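Local coordinates for protein CCMAN5 (Cellulosimicrobium cellulans, PDB 2XSG) that hydrolyses alpha-mannosidic linkages as a calcium-binding family 92 glycosidase, and is probably suited to exposing mannose-6-phosphate on yeast-made glycans, at residues T142-H147 / Q267-D272; T205-Q210 / G249-L254; R408-V413 / G462-G467. One frame throughout, in Å; residues are numbered along the deposited sequence.

Contact 1. Residues T142-H147 / Q267-D272; sequences TRSGVH and QVELGD
Hydrogen bonds and charge dominate where the last turns of helix 259-270 meet the start of strand 144-150. The extended side chain of Glu-269 carries its carboxylate to the start of the strand, at Arg-143 and Ser-144. Glu-269 OE1 accepts a hydrogen bond from Ser-144 OG (2.6 Å between the oxygens) on its anti lone pair and one from the backbone N of Arg-143 at 3.1 Å on its syn lone pair; the same N makes a weak second bond to OE2. The salt bridge runs from Arg-143 NH2 to Glu-269 OE2 (3.0 Å), nearly in the guanidinium plane, with the two flat groups turned 37° apart. One face of that guanidinium lies against Thr-142 CG2, and NE bonds to Thr-326 O.

Apolar contact is smaller. Val-146 CG1 and Leu-270 CD1 meet tip to tip at 3.9 Å, while Leu-270 CD2 touches Ser-144 CB; Ile-278 of the next helix packs on Val-146 and Leu-270.

Ser-144 OG is also linked to Thr-253 OG1, so the hydroxyl that positions OE1 is itself held from the sheet. With both oxygens of this buried carboxylate engaged and an arginine beside it, Glu-269 is probably ionised, its charge largely balanced within the contact.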
loop_
_atom_site.group_PDB
_atom_site.type_symbol
_atom_site.label_atom_id
_atom_site.label_comp_id
_atom_site.label_asym_id
_atom_site.label_seq_id
_atom_site.Cartn_x
_atom_site.Cartn_y
_atom_site.Cartn_z
ATOM N N THR A 142 4.690 -16.707 -5.670
ATOM C CA THR A 142 5.222 -15.840 -4.608
ATOM C C THR A 142 6.569 -15.226 -4.989
ATOM O O THR A 142 6.756 -13.995 -4.896
ATOM C CB THR A 142 5.363 -16.617 -3.251
ATOM O OG1 THR A 142 4.105 -17.201 -2.896
ATOM C CG2 THR A 142 5.822 -15.712 -2.111
ATOM N N ARG A 143 7.499 -16.078 -5.425
ATOM C CA ARG A 143 8.878 -15.644 -5.668
ATOM C C ARG A 143 9.248 -15.651 -7.149
ATOM O O ARG A 143 10.364 -15.267 -7.498
ATOM C CB ARG A 143 9.868 -16.525 -4.881
ATOM C CG ARG A 143 9.644 -16.529 -3.371
ATOM C CD ARG A 143 10.380 -17.664 -2.633
ATOM N NE ARG A 143 9.958 -17.672 -1.231
ATOM C CZ ARG A 143 8.847 -18.215 -0.758
ATOM N NH1 ARG A 143 8.579 -18.114 0.540
ATOM N NH2 ARG A 143 8.006 -18.873 -1.561
ATOM N N SER A 144 8.321 -16.074 -8.016
ATOM C CA SER A 144 8.669 -16.373 -9.403
ATOM C C SER A 144 7.779 -15.690 -10.428
ATOM O O SER A 144 6.584 -15.488 -10.204
ATOM C CB SER A 144 8.594 -17.877 -9.680
ATOM O OG SER A 144 9.422 -18.619 -8.816
ATOM N N GLY A 145 8.378 -15.366 -11.567
ATOM C CA GLY A 145 7.637 -14.910 -12.720
ATOM C C GLY A 145 7.871 -15.860 -13.869
ATOM O O GLY A 145 9.023 -16.199 -14.172
ATOM N N VAL A 146 6.788 -16.303 -14.504
ATOM C CA VAL A 146 6.913 -17.195 -15.653
ATOM C C VAL A 146 6.374 -16.521 -16.879
ATOM O O VAL A 146 5.395 -15.759 -16.790
ATOM C CB VAL A 146 6.265 -18.603 -15.450
ATOM C CG1 VAL A 146 6.963 -19.311 -14.328
ATOM C CG2 VAL A 146 4.742 -18.516 -15.191
ATOM N N HIS A 147 7.040 -16.803 -17.998
ATOM C CA HIS A 147 6.760 -16.221 -19.310
ATOM C C HIS A 147 6.489 -17.325 -20.340
ATOM O O HIS A 147 7.200 -18.355 -20.374
ATOM C CB HIS A 147 7.972 -15.446 -19.816
ATOM C CG HIS A 147 8.440 -14.357 -18.902
ATOM N ND1 HIS A 147 8.544 -13.043 -19.309
ATOM C CD2 HIS A 147 8.870 -14.391 -17.618
ATOM C CE1 HIS A 147 8.988 -12.307 -18.306
ATOM N NE2 HIS A 147 9.196 -13.098 -17.269
ATOM N N GLN A 267 12.965 -24.545 -7.790
ATOM C CA GLN A 267 12.637 -25.969 -7.851
ATOM C C GLN A 267 11.468 -26.315 -6.919
ATOM O O GLN A 267 10.607 -27.125 -7.290
ATOM C CB GLN A 267 13.857 -26.882 -7.623
ATOM C CG GLN A 267 14.363 -27.027 -6.191
ATOM C CD GLN A 267 15.757 -27.674 -6.107
ATOM O OE1 GLN A 267 16.448 -27.839 -7.128
ATOM N NE2 GLN A 267 16.178 -28.032 -4.885
ATOM N N VAL A 268 11.415 -25.666 -5.749
ATOM C CA VAL A 268 10.312 -25.875 -4.799
ATOM C C VAL A 268 9.002 -25.316 -5.340
ATOM O O VAL A 268 8.012 -26.021 -5.400
ATOM C CB VAL A 268 10.629 -25.309 -3.374
ATOM C CG1 VAL A 268 9.371 -25.305 -2.493
ATOM C CG2 VAL A 268 11.726 -26.148 -2.696
ATOM N N GLU A 269 9.035 -24.070 -5.791
ATOM C CA GLU A 269 7.853 -23.342 -6.223
ATOM C C GLU A 269 7.255 -23.835 -7.542
ATOM O O GLU A 269 6.034 -23.971 -7.670
ATOM C CB GLU A 269 8.223 -21.863 -6.374
ATOM C CG GLU A 269 7.126 -20.932 -6.032
ATOM C CD GLU A 269 7.626 -19.540 -5.672
ATOM O OE1 GLU A 269 8.114 -18.831 -6.585
ATOM O OE2 GLU A 269 7.489 -19.162 -4.486
ATOM N N LEU A 270 8.127 -24.087 -8.519
ATOM C CA LEU A 270 7.707 -24.363 -9.884
ATOM C C LEU A 270 7.872 -25.827 -10.314
ATOM O O LEU A 270 7.112 -26.309 -11.163
ATOM C CB LEU A 270 8.462 -23.461 -10.862
ATOM C CG LEU A 270 8.419 -21.952 -10.599
ATOM C CD1 LEU A 270 9.146 -21.227 -11.719
ATOM C CD2 LEU A 270 7.003 -21.412 -10.412
ATOM N N GLY A 271 8.851 -26.513 -9.739
ATOM C CA GLY A 271 9.206 -27.881 -10.125
ATOM C C GLY A 271 9.162 -28.058 -11.631
ATOM O O GLY A 271 9.755 -27.265 -12.365
ATOM N N ASP A 272 8.437 -29.086 -12.082
ATOM C CA ASP A 272 8.220 -29.336 -13.519
ATOM C C ASP A 272 6.802 -28.968 -13.952
ATOM O O ASP A 272 6.337 -29.380 -15.016
ATOM C CB ASP A 272 8.509 -30.808 -13.880
ATOM C CG ASP A 272 9.932 -31.238 -13.542
ATOM O OD1 ASP A 272 10.906 -30.576 -13.962
ATOM O OD2 ASP A 272 10.078 -32.265 -12.855
#

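Contact 2. Residues T205-Q210 / G249-L254; sequences TARTLQ and GLQVTL
Strands 198-208 and 248-255 are antiparallel neighbours in the large sheet of the N-terminal domain, consistent with the beta-sandwich architecture of the galactose mutarotase clan. Their short segments run at 168° with axes 4.7 Å apart. Thr-205 with Thr-253 and Arg-207 with Gln-251 are hydrogen-bonded pairs; Ala-206 with Val-252 and Thr-208 with Leu-250 are non-hydrogen-bonded pairs. The ladder is well formed: Thr-253 N reaches Thr-205 O at 2.9 Å and Gln-251 N reaches Arg-207 O at 3.0 Å, each approached nearly along the carbonyl axis. At its end the geometry loosens, for Leu-209 N meets Gly-249 O at 3.2 Å from above the carbonyl plane.

On the face holding Arg-207 and Gln-251, which helix 259-270 covers, the two long side chains run alongside each other. Their guanidinium and amide planes are only 8° apart, and Gln-251 NE2 sits over one guanidinium face, 2.8 Å from Arg-207 NH2. Both atoms are donors, so this is a close, probably strained contact and no hydrogen bond. Leu-209 CD2 comes across to Gln-251 CD at 4.1 Å. On the other face Ala-206 CB touches Val-252 CG2 at 3.9 Å, and Leu-250 CD1 packs on Thr-208 CG2.

A beta carbon on Gly-249 would fall 2.8 Å from Leu-209 CD1, so Leu-209 packs closely over the backbone of Gly-249. The chemistry is therefore divided: main-chain bonds set the register, one face is mainly aliphatic, and on the other Arg-207 and Gln-251 crowd their N-H groups together, so that pair probably adds little attraction.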
loop_
_atom_site.group_PDB
_atom_site.type_symbol
_atom_site.label_atom_id
_atom_site.label_comp_id
_atom_site.label_asym_id
_atom_site.label_seq_id
_atom_site.Cartn_x
_atom_site.Cartn_y
_atom_site.Cartn_z
ATOM N N THR A 205 17.551 -15.979 -10.442
ATOM C CA THR A 205 17.906 -17.021 -11.394
ATOM C C THR A 205 16.816 -17.033 -12.472
ATOM O O THR A 205 15.642 -16.865 -12.160
ATOM C CB THR A 205 18.033 -18.425 -10.722
ATOM O OG1 THR A 205 18.416 -19.391 -11.709
ATOM C CG2 THR A 205 16.699 -18.863 -10.103
ATOM N N ALA A 206 17.217 -17.153 -13.736
ATOM C CA ALA A 206 16.259 -17.203 -14.857
ATOM C C ALA A 206 16.729 -18.285 -15.796
ATOM O O ALA A 206 17.870 -18.250 -16.258
ATOM C CB ALA A 206 16.193 -15.851 -15.585
ATOM N N ARG A 207 15.883 -19.271 -16.052
ATOM C CA ARG A 207 16.230 -20.314 -17.007
ATOM C C ARG A 207 15.271 -20.252 -18.185
ATOM O O ARG A 207 14.102 -19.903 -18.011
ATOM C CB ARG A 207 16.158 -21.698 -16.352
ATOM C CG ARG A 207 14.742 -22.109 -15.898
ATOM C CD ARG A 207 14.740 -23.476 -15.202
ATOM N NE ARG A 207 13.416 -24.075 -15.293
ATOM C CZ ARG A 207 13.012 -25.157 -14.639
ATOM N NH1 ARG A 207 13.834 -25.789 -13.805
ATOM N NH2 ARG A 207 11.781 -25.607 -14.811
ATOM N N THR A 208 15.774 -20.577 -19.379
ATOM C CA THR A 208 14.920 -20.786 -20.543
ATOM C C THR A 208 14.441 -22.233 -20.477
ATOM O O THR A 208 15.028 -23.065 -19.760
ATOM C CB THR A 208 15.658 -20.529 -21.886
ATOM O OG1 THR A 208 16.654 -21.533 -22.089
ATOM C CG2 THR A 208 16.323 -19.138 -21.909
ATOM N N LEU A 209 13.362 -22.519 -21.194
ATOM C CA LEU A 209 12.840 -23.867 -21.278
ATOM C C LEU A 209 13.143 -24.487 -22.646
ATOM O O LEU A 209 12.878 -25.673 -22.862
ATOM C CB LEU A 209 11.329 -23.883 -20.977
ATOM C CG LEU A 209 10.937 -23.315 -19.607
ATOM C CD1 LEU A 209 9.425 -23.212 -19.491
ATOM C CD2 LEU A 209 11.506 -24.167 -18.461
ATOM N N GLN A 210 13.694 -23.679 -23.551
ATOM C CA GLN A 210 14.150 -24.126 -24.878
ATOM C C GLN A 210 15.623 -23.798 -25.043
ATOM O O GLN A 210 16.146 -22.962 -24.287
ATOM C CB GLN A 210 13.322 -23.471 -26.000
ATOM C CG GLN A 210 11.895 -23.993 -26.088
ATOM C CD GLN A 210 11.005 -23.442 -24.984
ATOM O OE1 GLN A 210 10.092 -24.120 -24.503
ATOM N NE2 GLN A 210 11.268 -22.208 -24.576
ATOM N N GLY A 249 9.649 -20.157 -23.528
ATOM C CA GLY A 249 9.355 -20.084 -22.086
ATOM C C GLY A 249 10.537 -19.603 -21.248
ATOM O O GLY A 249 11.699 -19.813 -21.600
ATOM N N LEU A 250 10.234 -18.932 -20.141
ATOM C CA LEU A 250 11.245 -18.397 -19.257
ATOM C C LEU A 250 10.692 -18.417 -17.848
ATOM O O LEU A 250 9.507 -18.150 -17.641
ATOM C CB LEU A 250 11.606 -16.960 -19.647
ATOM C CG LEU A 250 12.851 -16.405 -18.955
ATOM C CD1 LEU A 250 14.070 -16.930 -19.669
ATOM C CD2 LEU A 250 12.861 -14.882 -18.931
ATOM N N GLN A 251 11.556 -18.732 -16.882
ATOM C CA GLN A 251 11.156 -18.788 -15.482
ATOM C C GLN A 251 12.168 -18.012 -14.665
ATOM O O GLN A 251 13.360 -18.300 -14.709
ATOM C CB GLN A 251 11.049 -20.248 -15.002
ATOM C CG GLN A 251 10.051 -21.119 -15.795
ATOM C CD GLN A 251 9.804 -22.466 -15.149
ATOM O OE1 GLN A 251 8.708 -23.037 -15.255
ATOM N NE2 GLN A 251 10.811 -22.979 -14.463
ATOM N N VAL A 252 11.689 -17.007 -13.934
ATOM C CA VAL A 252 12.563 -16.113 -13.173
ATOM C C VAL A 252 12.176 -16.188 -11.699
ATOM O O VAL A 252 11.013 -15.974 -11.358
ATOM C CB VAL A 252 12.399 -14.641 -13.637
ATOM C CG1 VAL A 252 13.339 -13.715 -12.869
ATOM C CG2 VAL A 252 12.599 -14.501 -15.161
ATOM N N THR A 253 13.139 -16.469 -10.826
ATOM C CA THR A 253 12.848 -16.504 -9.390
ATOM C C THR A 253 13.788 -15.559 -8.634
ATOM O O THR A 253 14.976 -15.466 -8.984
ATOM C CB THR A 253 12.911 -17.948 -8.838
ATOM O OG1 THR A 253 11.965 -18.755 -9.545
ATOM C CG2 THR A 253 12.579 -18.006 -7.355
ATOM N N LEU A 254 13.231 -14.864 -7.634
ATOM C CA LEU A 254 13.934 -13.862 -6.820
ATOM C C LEU A 254 14.160 -14.325 -5.384
ATOM O O LEU A 254 13.320 -14.984 -4.786
ATOM C CB LEU A 254 13.132 -12.536 -6.780
ATOM C CG LEU A 254 12.742 -11.908 -8.118
ATOM C CD1 LEU A 254 11.641 -10.831 -8.019
ATOM C CD2 LEU A 254 13.999 -11.330 -8.777
#

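Contact 3. Residues R408-V413 / G462-G467; sequences RSSVVV and GYDQYG
The guanidinium of Arg-408 meets Asp-464 edge-on: OD1 lies in its plane at 2.8 Å from NE, along a nearly straight bond (171°), and NH2 reaches OD2 at 2.8 Å. This is a side-on, two-nitrogen salt bridge, but both donors come from above the carboxylate plane, since the two planes are 41° apart. Bends at chi2 and chi3 fold the arginine chain back to make this grip. NH1 bonds to Gln-460 OE1, and Trp-354 and Phe-357 touch the side chain. The Tyr-463 ring is met obliquely by Val-411 CG2, 3.6 Å from CD1, while its OH bonds to Ala-682 O.

Ser-410 OG donates to Asp-464 O at 2.8 Å, on a lone pair in the carbonyl plane. One water joins Arg-408 N to Asp-464 OD2; another accepts from Ser-410 N and donates a weak bond to Asp-464 OD1, so the carboxylate faces the amino end of helix 409-418, whose dipole would probably favour its charge. An alanine at Arg-408 would remove both bonds to Asp-464 and the one to Gln-460, and would probably leave this buried carboxylate poorly balanced in charge.

The backbones come close, Val-411 CA to Gly-467 CA 4.3 Å, because Gly-467 carries no side chain. Helices crossing at 36° in this way suit the (alpha/alpha)6 barrel of family 92 catalytic domains; the Arg-408 side chain lies about 12 Å from the bound calcium ion.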
loop_
_atom_site.group_PDB
_atom_site.type_symbol
_atom_site.label_atom_id
_atom_site.label_comp_id
_atom_site.label_asym_id
_atom_site.label_seq_id
_atom_site.Cartn_x
_atom_site.Cartn_y
_atom_site.Cartn_z
ATOM N N ARG A 408 6.090 5.619 12.342
ATOM C CA ARG A 408 4.811 5.101 12.860
ATOM C C ARG A 408 4.849 3.601 13.145
ATOM O O ARG A 408 3.838 3.040 13.579
ATOM C CB ARG A 408 3.597 5.425 11.958
ATOM C CG ARG A 408 3.405 6.889 11.522
ATOM C CD ARG A 408 3.189 7.873 12.670
ATOM N NE ARG A 408 4.453 8.449 13.140
ATOM C CZ ARG A 408 5.093 9.474 12.578
ATOM N NH1 ARG A 408 4.606 10.066 11.492
ATOM N NH2 ARG A 408 6.244 9.902 13.096
ATOM N N SER A 409 5.993 2.947 12.905
ATOM C CA SER A 409 6.136 1.516 13.261
ATOM C C SER A 409 5.731 1.233 14.715
ATOM O O SER A 409 5.156 0.188 14.994
ATOM C CB SER A 409 7.573 1.015 13.040
ATOM O OG SER A 409 7.896 0.924 11.662
ATOM N N SER A 410 6.048 2.151 15.635
ATOM C CA SER A 410 5.701 1.953 17.066
ATOM C C SER A 410 4.190 1.817 17.262
ATOM O O SER A 410 3.725 1.117 18.172
ATOM C CB SER A 410 6.249 3.087 17.953
ATOM O OG SER A 410 5.525 4.307 17.756
ATOM N N VAL A 411 3.434 2.487 16.395
ATOM C CA VAL A 411 1.974 2.483 16.462
ATOM C C VAL A 411 1.463 1.137 15.979
ATOM O O VAL A 411 0.558 0.570 16.578
ATOM C CB VAL A 411 1.383 3.637 15.614
ATOM C CG1 VAL A 411 -0.158 3.576 15.567
ATOM C CG2 VAL A 411 1.866 5.008 16.188
ATOM N N VAL A 412 2.067 0.625 14.905
ATOM C CA VAL A 412 1.681 -0.658 14.329
ATOM C C VAL A 412 1.950 -1.818 15.307
ATOM O O VAL A 412 1.113 -2.727 15.460
ATOM C CB VAL A 412 2.419 -0.917 12.980
ATOM C CG1 VAL A 412 2.009 -2.260 12.391
ATOM C CG2 VAL A 412 2.149 0.237 11.974
ATOM N N VAL A 413 3.114 -1.795 15.959
ATOM C CA VAL A 413 3.450 -2.827 16.955
ATOM C C VAL A 413 2.439 -2.746 18.101
ATOM O O VAL A 413 1.908 -3.764 18.562
ATOM C CB VAL A 413 4.913 -2.692 17.504
ATOM C CG1 VAL A 413 5.170 -3.748 18.591
ATOM C CG2 VAL A 413 5.936 -2.871 16.385
ATOM N N GLY A 462 3.778 12.672 19.213
ATOM C CA GLY A 462 2.738 12.372 20.186
ATOM C C GLY A 462 2.164 10.993 19.929
ATOM O O GLY A 462 2.071 10.175 20.846
ATOM N N TYR A 463 1.795 10.726 18.675
ATOM C CA TYR A 463 1.254 9.420 18.315
ATOM C C TYR A 463 2.325 8.307 18.445
ATOM O O TYR A 463 2.034 7.219 18.937
ATOM C CB TYR A 463 0.661 9.462 16.906
ATOM C CG TYR A 463 -0.528 8.549 16.680
ATOM C CD1 TYR A 463 -0.655 7.331 17.364
ATOM C CD2 TYR A 463 -1.521 8.887 15.762
ATOM C CE1 TYR A 463 -1.747 6.489 17.161
ATOM C CE2 TYR A 463 -2.622 8.030 15.539
ATOM C CZ TYR A 463 -2.720 6.834 16.244
ATOM O OH TYR A 463 -3.794 5.981 16.046
ATOM N N ASP A 464 3.554 8.587 18.016
ATOM C CA ASP A 464 4.662 7.640 18.185
ATOM C C ASP A 464 4.864 7.253 19.631
ATOM O O ASP A 464 5.071 6.072 19.929
ATOM C CB ASP A 464 5.969 8.227 17.663
ATOM C CG ASP A 464 6.082 8.151 16.154
ATOM O OD1 ASP A 464 5.374 7.320 15.529
ATOM O OD2 ASP A 464 6.886 8.918 15.599
ATOM N N GLN A 465 4.813 8.253 20.518
ATOM C CA GLN A 465 5.026 8.032 21.946
ATOM C C GLN A 465 3.872 7.278 22.596
ATOM O O GLN A 465 4.105 6.394 23.451
ATOM C CB GLN A 465 5.313 9.343 22.677
ATOM C CG GLN A 465 6.661 9.966 22.342
ATOM C CD GLN A 465 6.857 11.300 23.049
ATOM O OE1 GLN A 465 5.923 12.080 23.161
ATOM N NE2 GLN A 465 8.066 11.550 23.554
ATOM N N TYR A 466 2.642 7.586 22.187
ATOM C CA TYR A 466 1.527 6.733 22.581
ATOM C C TYR A 466 1.830 5.258 22.233
ATOM O O TYR A 466 1.678 4.375 23.071
ATOM C CB TYR A 466 0.160 7.172 21.981
ATOM C CG TYR A 466 -0.869 6.063 22.127
ATOM C CD1 TYR A 466 -1.436 5.766 23.372
ATOM C CD2 TYR A 466 -1.207 5.255 21.034
ATOM C CE1 TYR A 466 -2.343 4.701 23.517
ATOM C CE2 TYR A 466 -2.105 4.201 21.164
ATOM C CZ TYR A 466 -2.668 3.928 22.402
ATOM O OH TYR A 466 -3.552 2.889 22.520
ATOM N N GLY A 467 2.255 4.994 20.995
ATOM C CA GLY A 467 2.545 3.620 20.558
ATOM C C GLY A 467 3.670 2.962 21.343
ATOM O O GLY A 467 3.557 1.820 21.783
HETATM O O HOH W 1 8.222 7.169 13.909
HETATM O O HOH W 2 7.069 4.878 15.455
#

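From the N terminus, the chain first lays down 142-147, then 205-210, and returns as 249-254, where contact 2 closes a loop made of strands and turns. Helix 259-270 follows directly, and 267-272 closes the wider loop of contact 1, which encloses contact 2 entirely. The two touch: Gly-145 N lies 2.7 Å from Val-252 O, a probable hydrogen bond, since strand 248-255 sits between strands 144-150 and 198-208. Contact 1 thus ties that sheet to the following helix. Contact 3 comes later, in series, closing a mostly helical loop in the catalytic domain; its centre is about 43 Å from that of contact 2, on the opposite side of the chain's centre.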